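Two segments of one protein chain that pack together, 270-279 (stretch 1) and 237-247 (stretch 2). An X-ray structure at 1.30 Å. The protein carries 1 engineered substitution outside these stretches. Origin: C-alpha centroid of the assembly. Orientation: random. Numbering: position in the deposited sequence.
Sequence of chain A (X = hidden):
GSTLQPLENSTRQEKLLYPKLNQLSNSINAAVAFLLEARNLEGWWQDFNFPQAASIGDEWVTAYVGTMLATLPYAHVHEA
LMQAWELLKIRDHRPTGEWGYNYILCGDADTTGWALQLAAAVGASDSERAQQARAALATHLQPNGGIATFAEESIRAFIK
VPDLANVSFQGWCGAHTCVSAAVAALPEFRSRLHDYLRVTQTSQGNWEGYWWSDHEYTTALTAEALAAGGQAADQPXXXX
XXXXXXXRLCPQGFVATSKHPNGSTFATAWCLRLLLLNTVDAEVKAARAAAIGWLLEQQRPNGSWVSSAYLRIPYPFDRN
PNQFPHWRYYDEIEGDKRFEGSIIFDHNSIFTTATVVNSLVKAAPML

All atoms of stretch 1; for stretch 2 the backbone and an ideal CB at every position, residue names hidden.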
ATOM      1  N   TRP A 270      -0.796  -3.623  -8.178  1.00 10.87           N
ATOM      2  CA  TRP A 270       0.337  -4.129  -7.397  1.00 11.08           C
ATOM      3  C   TRP A 270       1.059  -5.237  -8.172  1.00 11.55           C
ATOM      4  O   TRP A 270       2.297  -5.317  -8.077  1.00 12.29           O
ATOM      5  CB  TRP A 270      -0.102  -4.547  -5.977  1.00 11.48           C
ATOM      6  CG  TRP A 270      -0.219  -3.361  -5.064  1.00 12.18           C
ATOM      7  CD1 TRP A 270      -1.326  -2.759  -4.536  1.00 13.59           C
ATOM      8  CD2 TRP A 270       0.906  -2.586  -4.588  1.00 11.72           C
ATOM      9  NE1 TRP A 270      -0.972  -1.690  -3.762  1.00 13.60           N
ATOM     10  CE2 TRP A 270       0.380  -1.532  -3.804  1.00 12.61           C
ATOM     11  CE3 TRP A 270       2.276  -2.650  -4.780  1.00 12.60           C
ATOM     12  CZ2 TRP A 270       1.221  -0.599  -3.181  1.00 14.25           C
ATOM     13  CZ3 TRP A 270       3.094  -1.760  -4.140  1.00 13.28           C
ATOM     14  CH2 TRP A 270       2.571  -0.744  -3.383  1.00 14.55           C
ATOM     15  N   CYS A 271       0.323  -6.102  -8.872  1.00 11.61           N
ATOM     16  CA  CYS A 271       0.998  -7.140  -9.661  1.00 12.03           C
ATOM     17  C   CYS A 271       1.860  -6.490 -10.750  1.00 11.89           C
ATOM     18  O   CYS A 271       2.960  -7.006 -11.043  1.00 12.94           O
ATOM     19  CB  CYS A 271      -0.038  -8.090 -10.218  1.00 13.22           C
ATOM     20  SG  CYS A 271       0.628  -9.609 -10.874  1.00 15.81           S
ATOM     21  N   LEU A 272       1.384  -5.435 -11.359  1.00 11.62           N
ATOM     22  CA  LEU A 272       2.157  -4.715 -12.408  1.00 12.25           C
ATOM     23  C   LEU A 272       3.460  -4.208 -11.785  1.00 12.05           C
ATOM     24  O   LEU A 272       4.544  -4.385 -12.420  1.00 13.68           O
ATOM     25  CB  LEU A 272       1.284  -3.643 -13.019  1.00 12.81           C
ATOM     26  CG  LEU A 272       1.953  -2.737 -14.044  1.00 13.05           C
ATOM     27  CD1 LEU A 272       2.592  -3.557 -15.147  1.00 14.20           C
ATOM     28  CD2 LEU A 272       0.966  -1.726 -14.590  1.00 13.55           C
ATOM     29  N   ARG A 273       3.422  -3.641 -10.584  1.00 12.39           N
ATOM     30  CA  ARG A 273       4.657  -3.183  -9.941  1.00 13.28           C
ATOM     31  C   ARG A 273       5.596  -4.395  -9.712  1.00 13.03           C
ATOM     32  O   ARG A 273       6.807  -4.265  -9.957  1.00 13.97           O
ATOM     33  CB  ARG A 273       4.364  -2.519  -8.612  1.00 14.91           C
ATOM     34  CG  ARG A 273       3.917  -1.118  -8.797  1.00 17.19           C
ATOM     35  CD  ARG A 273       3.782  -0.351  -7.491  1.00 17.37           C
ATOM     36  NE  ARG A 273       4.945  -0.234  -6.588  1.00 15.31           N
ATOM     37  CZ  ARG A 273       5.076   0.723  -5.657  1.00 15.08           C
ATOM     38  NH1 ARG A 273       4.262   1.757  -5.630  1.00 16.77           N
ATOM     39  NH2 ARG A 273       6.031   0.646  -4.743  1.00 16.80           N
ATOM     40  N   LEU A 274       5.070  -5.500  -9.240  1.00 12.08           N
ATOM     41  CA  LEU A 274       5.899  -6.710  -9.023  1.00 12.44           C
ATOM     42  C   LEU A 274       6.590  -7.116 -10.328  1.00 12.38           C
ATOM     43  O   LEU A 274       7.803  -7.454 -10.324  1.00 14.42           O
ATOM     44  CB  LEU A 274       5.010  -7.818  -8.488  1.00 12.69           C
ATOM     45  CG  LEU A 274       5.642  -9.209  -8.380  1.00 13.35           C
ATOM     46  CD1 LEU A 274       6.851  -9.278  -7.501  1.00 13.52           C
ATOM     47  CD2 LEU A 274       4.557 -10.172  -7.857  1.00 14.01           C
ATOM     48  N   LEU A 275       5.884  -7.081 -11.420  1.00 12.32           N
ATOM     49  CA  LEU A 275       6.393  -7.562 -12.729  1.00 14.06           C
ATOM     50  C   LEU A 275       7.477  -6.614 -13.297  1.00 14.48           C
ATOM     51  O   LEU A 275       8.193  -7.020 -14.191  1.00 16.37           O
ATOM     52  CB  LEU A 275       5.268  -7.760 -13.740  1.00 15.03           C
ATOM     53  CG  LEU A 275       4.271  -8.885 -13.404  1.00 17.92           C
ATOM     54  CD1 LEU A 275       3.116  -8.819 -14.368  1.00 22.05           C
ATOM     55  CD2 LEU A 275       4.938 -10.234 -13.399  1.00 21.64           C
ATOM     56  N   LEU A 276       7.617  -5.398 -12.766  1.00 14.21           N
ATOM     57  CA  LEU A 276       8.704  -4.488 -13.184  1.00 14.68           C
ATOM     58  C   LEU A 276      10.032  -4.969 -12.638  1.00 15.68           C
ATOM     59  O   LEU A 276      11.074  -4.409 -13.058  1.00 18.69           O
ATOM     60  CB  LEU A 276       8.401  -3.093 -12.699  1.00 15.90           C
ATOM     61  CG  LEU A 276       7.186  -2.463 -13.386  1.00 19.40           C
ATOM     62  CD1 LEU A 276       6.874  -1.165 -12.725  1.00 24.10           C
ATOM     63  CD2 LEU A 276       7.508  -2.214 -14.870  1.00 24.04           C
ATOM     64  N   LEU A 277      10.061  -5.968 -11.761  1.00 15.54           N
ATOM     65  CA  LEU A 277      11.353  -6.398 -11.163  1.00 16.95           C
ATOM     66  C   LEU A 277      12.108  -7.380 -12.052  1.00 17.46           C
ATOM     67  O   LEU A 277      13.213  -7.757 -11.663  1.00 22.14           O
ATOM     68  CB  LEU A 277      11.099  -6.956  -9.761  1.00 14.12           C
ATOM     69  CG  LEU A 277      10.522  -5.924  -8.807  1.00 15.64           C
ATOM     70  CD1 LEU A 277      10.193  -6.570  -7.473  1.00 16.20           C
ATOM     71  CD2 LEU A 277      11.461  -4.721  -8.582  1.00 17.93           C
ATOM     72  N   ASN A 278      11.568  -7.706 -13.201  1.00 16.90           N
ATOM     73  CA  ASN A 278      12.275  -8.493 -14.230  1.00 17.97           C
ATOM     74  C   ASN A 278      12.090  -7.763 -15.548  1.00 19.18           C
ATOM     75  O   ASN A 278      10.991  -7.632 -16.018  1.00 20.93           O
ATOM     76  CB  ASN A 278      11.787  -9.947 -14.301  1.00 19.51           C
ATOM     77  CG  ASN A 278      12.512 -10.741 -15.373  1.00 20.17           C
ATOM     78  OD1 ASN A 278      12.557 -10.311 -16.511  1.00 25.99           O
ATOM     79  ND2 ASN A 278      13.114 -11.842 -14.995  1.00 23.37           N
ATOM     80  N   THR A 279      13.198  -7.297 -16.116  1.00 23.00           N
ATOM     81  CA  THR A 279      13.136  -6.472 -17.339  1.00 26.75           C
ATOM     82  C   THR A 279      13.677  -7.205 -18.546  1.00 28.64           C
ATOM     83  O   THR A 279      13.699  -6.562 -19.607  1.00 35.31           O
ATOM     84  CB  THR A 279      13.823  -5.122 -17.152  1.00 35.82           C
ATOM     85  OG1 THR A 279      15.190  -5.385 -16.820  1.00 42.07           O
ATOM     86  CG2 THR A 279      13.115  -4.291 -16.097  1.00 45.46           C
ATOM     87  N   UNK A 237      14.764 -15.341  -4.840  1.00 14.00           N
ATOM     88  CA  UNK A 237      13.482 -15.058  -4.167  1.00 13.68           C
ATOM     89  C   UNK A 237      12.679 -14.059  -4.961  1.00 13.41           C
ATOM     90  O   UNK A 237      11.447 -14.214  -5.101  1.00 13.87           O
ATOM     91  CB  UNK A 237      13.710 -14.532  -2.748  1.00 13.68           C
ATOM     92  N   UNK A 238      13.348 -13.007  -5.462  1.00 13.57           N
ATOM     93  CA  UNK A 238      12.669 -11.995  -6.288  1.00 13.48           C
ATOM     94  C   UNK A 238      12.095 -12.659  -7.536  1.00 13.82           C
ATOM     95  O   UNK A 238      10.942 -12.424  -7.913  1.00 14.16           O
ATOM     96  CB  UNK A 238      13.629 -10.868  -6.675  1.00 13.48           C
ATOM     97  N   UNK A 239      12.916 -13.497  -8.185  1.00 13.80           N
ATOM     98  CA  UNK A 239      12.471 -14.124  -9.446  1.00 14.70           C
ATOM     99  C   UNK A 239      11.280 -15.053  -9.167  1.00 14.42           C
ATOM    100  O   UNK A 239      10.409 -15.182 -10.003  1.00 15.40           O
ATOM    101  CB  UNK A 239      13.614 -14.903 -10.100  1.00 14.70           C
ATOM    102  N   UNK A 240      11.310 -15.745  -8.037  1.00 14.75           N
ATOM    103  CA  UNK A 240      10.155 -16.642  -7.714  1.00 14.66           C
ATOM    104  C   UNK A 240       8.881 -15.793  -7.517  1.00 13.72           C
ATOM    105  O   UNK A 240       7.800 -16.212  -7.945  1.00 14.81           O
ATOM    106  CB  UNK A 240      10.438 -17.466  -6.456  1.00 14.66           C
ATOM    107  N   UNK A 241       9.015 -14.643  -6.877  1.00 13.08           N
ATOM    108  CA  UNK A 241       7.877 -13.746  -6.705  1.00 13.60           C
ATOM    109  C   UNK A 241       7.364 -13.252  -8.053  1.00 12.51           C
ATOM    110  O   UNK A 241       6.143 -13.150  -8.294  1.00 12.99           O
ATOM    111  CB  UNK A 241       8.262 -12.559  -5.820  1.00 13.60           C
ATOM    112  N   UNK A 242       8.284 -12.865  -8.944  1.00 13.37           N
ATOM    113  CA  UNK A 242       7.873 -12.447 -10.304  1.00 13.68           C
ATOM    114  C   UNK A 242       7.148 -13.597 -11.029  1.00 13.63           C
ATOM    115  O   UNK A 242       6.127 -13.350 -11.672  1.00 14.36           O
ATOM    116  CB  UNK A 242       9.090 -12.000 -11.117  1.00 13.68           C
ATOM    117  N   UNK A 243       7.651 -14.813 -10.931  1.00 13.71           N
ATOM    118  CA  UNK A 243       6.989 -15.978 -11.556  1.00 15.10           C
ATOM    119  C   UNK A 243       5.577 -16.152 -10.962  1.00 14.84           C
ATOM    120  O   UNK A 243       4.659 -16.477 -11.728  1.00 15.85           O
ATOM    121  CB  UNK A 243       7.816 -17.248 -11.347  1.00 15.10           C
ATOM    122  N   UNK A 244       5.440 -15.976  -9.654  1.00 13.62           N
ATOM    123  CA  UNK A 244       4.093 -16.038  -9.025  1.00 14.07           C
ATOM    124  C   UNK A 244       3.200 -14.940  -9.640  1.00 13.02           C
ATOM    125  O   UNK A 244       2.046 -15.183  -9.987  1.00 13.77           O
ATOM    126  CB  UNK A 244       4.187 -15.864  -7.508  1.00 14.07           C
ATOM    127  N   UNK A 245       3.720 -13.723  -9.777  1.00 13.49           N
ATOM    128  CA  UNK A 245       2.946 -12.611 -10.369  1.00 14.10           C
ATOM    129  C   UNK A 245       2.494 -12.929 -11.780  1.00 13.68           C
ATOM    130  O   UNK A 245       1.383 -12.593 -12.181  1.00 14.17           O
ATOM    131  CB  UNK A 245       3.776 -11.326 -10.379  1.00 14.10           C
ATOM    132  N   UNK A 246       3.390 -13.543 -12.549  1.00 14.95           N
ATOM    133  CA  UNK A 246       3.063 -13.898 -13.939  1.00 15.70           C
ATOM    134  C   UNK A 246       1.881 -14.896 -13.941  1.00 16.74           C
ATOM    135  O   UNK A 246       1.000 -14.778 -14.806  1.00 19.30           O
ATOM    136  CB  UNK A 246       4.280 -14.496 -14.648  1.00 15.70           C
ATOM    137  N   UNK A 247       1.856 -15.844 -12.988  1.00 17.10           N
ATOM    138  CA  UNK A 247       0.727 -16.821 -12.835  1.00 19.19           C
ATOM    139  C   UNK A 247      -0.572 -16.105 -12.434  1.00 18.23           C
ATOM    140  O   UNK A 247      -1.642 -16.470 -12.876  1.00 21.34           O
ATOM    141  CB  UNK A 247       1.070 -17.880 -11.785  1.00 19.19           C
TER

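Stretch 2 is helical throughout and crosses helix 270-275 at 138° between their N-to-C directions, with the axes 9.1 Å apart at closest approach. Its first residues therefore lie near the loop end of stretch 1.

Position 237 is beyond the reach of stretch 1; it is Ser 237. At 238 CA-to-CB points sideways and the ideal CB has no neighbour within 5.5 Å, so a side chain must extend to reach the apolar Leu 277. A branched or long aliphatic residue would suit. It is Ile 238, whose CG2 lies 4.1 Å from Leu 277 CB.

Position 239 also points sideways into open space, but the amide of Asn 278 and the carbonyl of Leu 277 lie beyond. A long polar side chain could reach them: Glu, Gln or perhaps Lys. It is Glu 239. Asn 278 ND2 donates a hydrogen bond to Glu 239 OE1 (2.9 Å, 165°), and a water donates both to Glu 239 OE2 (2.5 Å) and to Leu 277 O (2.8 Å). Position 240 is out of reach; it is Gln 240.

At 241 the ideal CB already sits 3.9 Å from Leu 274 CD1, favouring a small residue. Ala 241 CB lies 4.0 Å from Leu 274 CD1.

At 242, the ideal CB of position 242 is 4.7 Å from Asn 278 CB. The same ideal CB of 242 is 5.1 Å from Leu 275 CD2, leaving room for a medium-sized aliphatic side chain such as Val, Ile or Leu. Val 242 spreads its two methyls: CG1 is 3.9 Å from Asn 278 CB, while CG2 is 4.0 Å from Leu 277 CB.

Position 243 points away and accepts many residues; it is Ala 243. Position 244 points sideways, with nothing near its CB, but a large apolar group could bend back to Leu 274. Trp 244 does so, presenting its ring edge, with CE3 3.8 Å from Leu 274 CD2.

Position 245 is the most restrictive. Its ideal CB would lie 2.9 Å from Leu 274 CD2, a clash, and 3.4 Å from Leu 275 CD2, so glycine fits best. With Gly 245, Leu 274 CD2 packs 3.9 Å from Gly 245 CA, and the leucine becomes a knob among 241, 242, 244 and 245. Cys 271 SG also approaches Gly 245 O to 3.3 Å.

At 246 the ideal CB is 4.5 Å from Leu 275 CD2, which suits an aliphatic residue; Leu 246 keeps that contact through CB. Position 247 points away, and is Lys 247.

Stretch 2 (237-247) SIEQAVAWGLK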
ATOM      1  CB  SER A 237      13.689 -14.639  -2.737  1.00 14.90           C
ATOM      2  OG  SER A 237      14.223 -15.702  -1.967  1.00 17.98           O
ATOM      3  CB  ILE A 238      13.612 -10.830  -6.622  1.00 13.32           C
ATOM      4  CG1 ILE A 238      14.039 -10.077  -5.366  1.00 14.41           C
ATOM      5  CG2 ILE A 238      12.988  -9.931  -7.659  1.00 14.91           C
ATOM      6  CD1 ILE A 238      15.279  -9.266  -5.543  1.00 15.41           C
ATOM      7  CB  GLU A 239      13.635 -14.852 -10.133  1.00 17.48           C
ATOM      8  CG  GLU A 239      14.726 -13.927 -10.590  1.00 20.24           C
ATOM      9  CD  GLU A 239      14.360 -12.851 -11.575  1.00 21.61           C
ATOM     10  OE1 GLU A 239      13.336 -12.965 -12.303  1.00 23.42           O
ATOM     11  OE2 GLU A 239      15.158 -11.879 -11.658  1.00 25.84           O
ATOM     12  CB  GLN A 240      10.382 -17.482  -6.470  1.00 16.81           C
ATOM     13  CG  GLN A 240       9.435 -18.688  -6.554  1.00 20.38           C
ATOM     14  CD  GLN A 240       9.328 -19.492  -5.280  1.00 23.21           C
ATOM     15  OE1 GLN A 240       9.916 -19.153  -4.236  1.00 23.39           O
ATOM     16  NE2 GLN A 240       8.556 -20.581  -5.390  1.00 25.31           N
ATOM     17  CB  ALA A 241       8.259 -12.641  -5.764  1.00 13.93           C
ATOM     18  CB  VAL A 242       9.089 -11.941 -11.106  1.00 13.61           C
ATOM     19  CG1 VAL A 242       8.743 -11.725 -12.559  1.00 15.90           C
ATOM     20  CG2 VAL A 242       9.649 -10.655 -10.511  1.00 15.05           C
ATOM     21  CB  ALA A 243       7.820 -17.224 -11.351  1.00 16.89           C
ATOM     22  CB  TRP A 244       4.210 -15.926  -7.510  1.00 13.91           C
ATOM     23  CG  TRP A 244       2.870 -15.761  -6.827  1.00 14.11           C
ATOM     24  CD1 TRP A 244       2.097 -16.775  -6.321  1.00 15.43           C
ATOM     25  CD2 TRP A 244       2.207 -14.543  -6.482  1.00 13.82           C
ATOM     26  NE1 TRP A 244       0.987 -16.273  -5.734  1.00 16.09           N
ATOM     27  CE2 TRP A 244       1.020 -14.908  -5.815  1.00 14.41           C
ATOM     28  CE3 TRP A 244       2.531 -13.185  -6.625  1.00 13.77           C
ATOM     29  CZ2 TRP A 244       0.167 -13.987  -5.243  1.00 15.01           C
ATOM     30  CZ3 TRP A 244       1.674 -12.252  -6.079  1.00 13.39           C
ATOM     31  CH2 TRP A 244       0.501 -12.659  -5.444  1.00 15.41           C
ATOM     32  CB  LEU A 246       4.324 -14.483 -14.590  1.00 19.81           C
ATOM     33  CG  LEU A 246       4.169 -14.817 -16.038  1.00 20.56           C
ATOM     34  CD1 LEU A 246       3.846 -13.573 -16.863  1.00 25.39           C
ATOM     35  CD2 LEU A 246       5.460 -15.442 -16.500  1.00 25.58           C
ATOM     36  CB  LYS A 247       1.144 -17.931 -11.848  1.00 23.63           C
ATOM     37  CG  LYS A 247       0.203 -19.124 -11.787  1.00 39.93           C
ATOM     38  CD  LYS A 247      -0.920 -19.146 -10.762  1.00 59.75           C
ATOM     39  CE  LYS A 247      -1.656 -20.482 -10.769  1.00 67.59           C
ATOM     40  NZ  LYS A 247      -3.122 -20.349 -10.565  1.00 71.40           N
TER
HETATM   41  O   HOH W   1      15.181  -9.531 -12.644  1.00 29.54           O
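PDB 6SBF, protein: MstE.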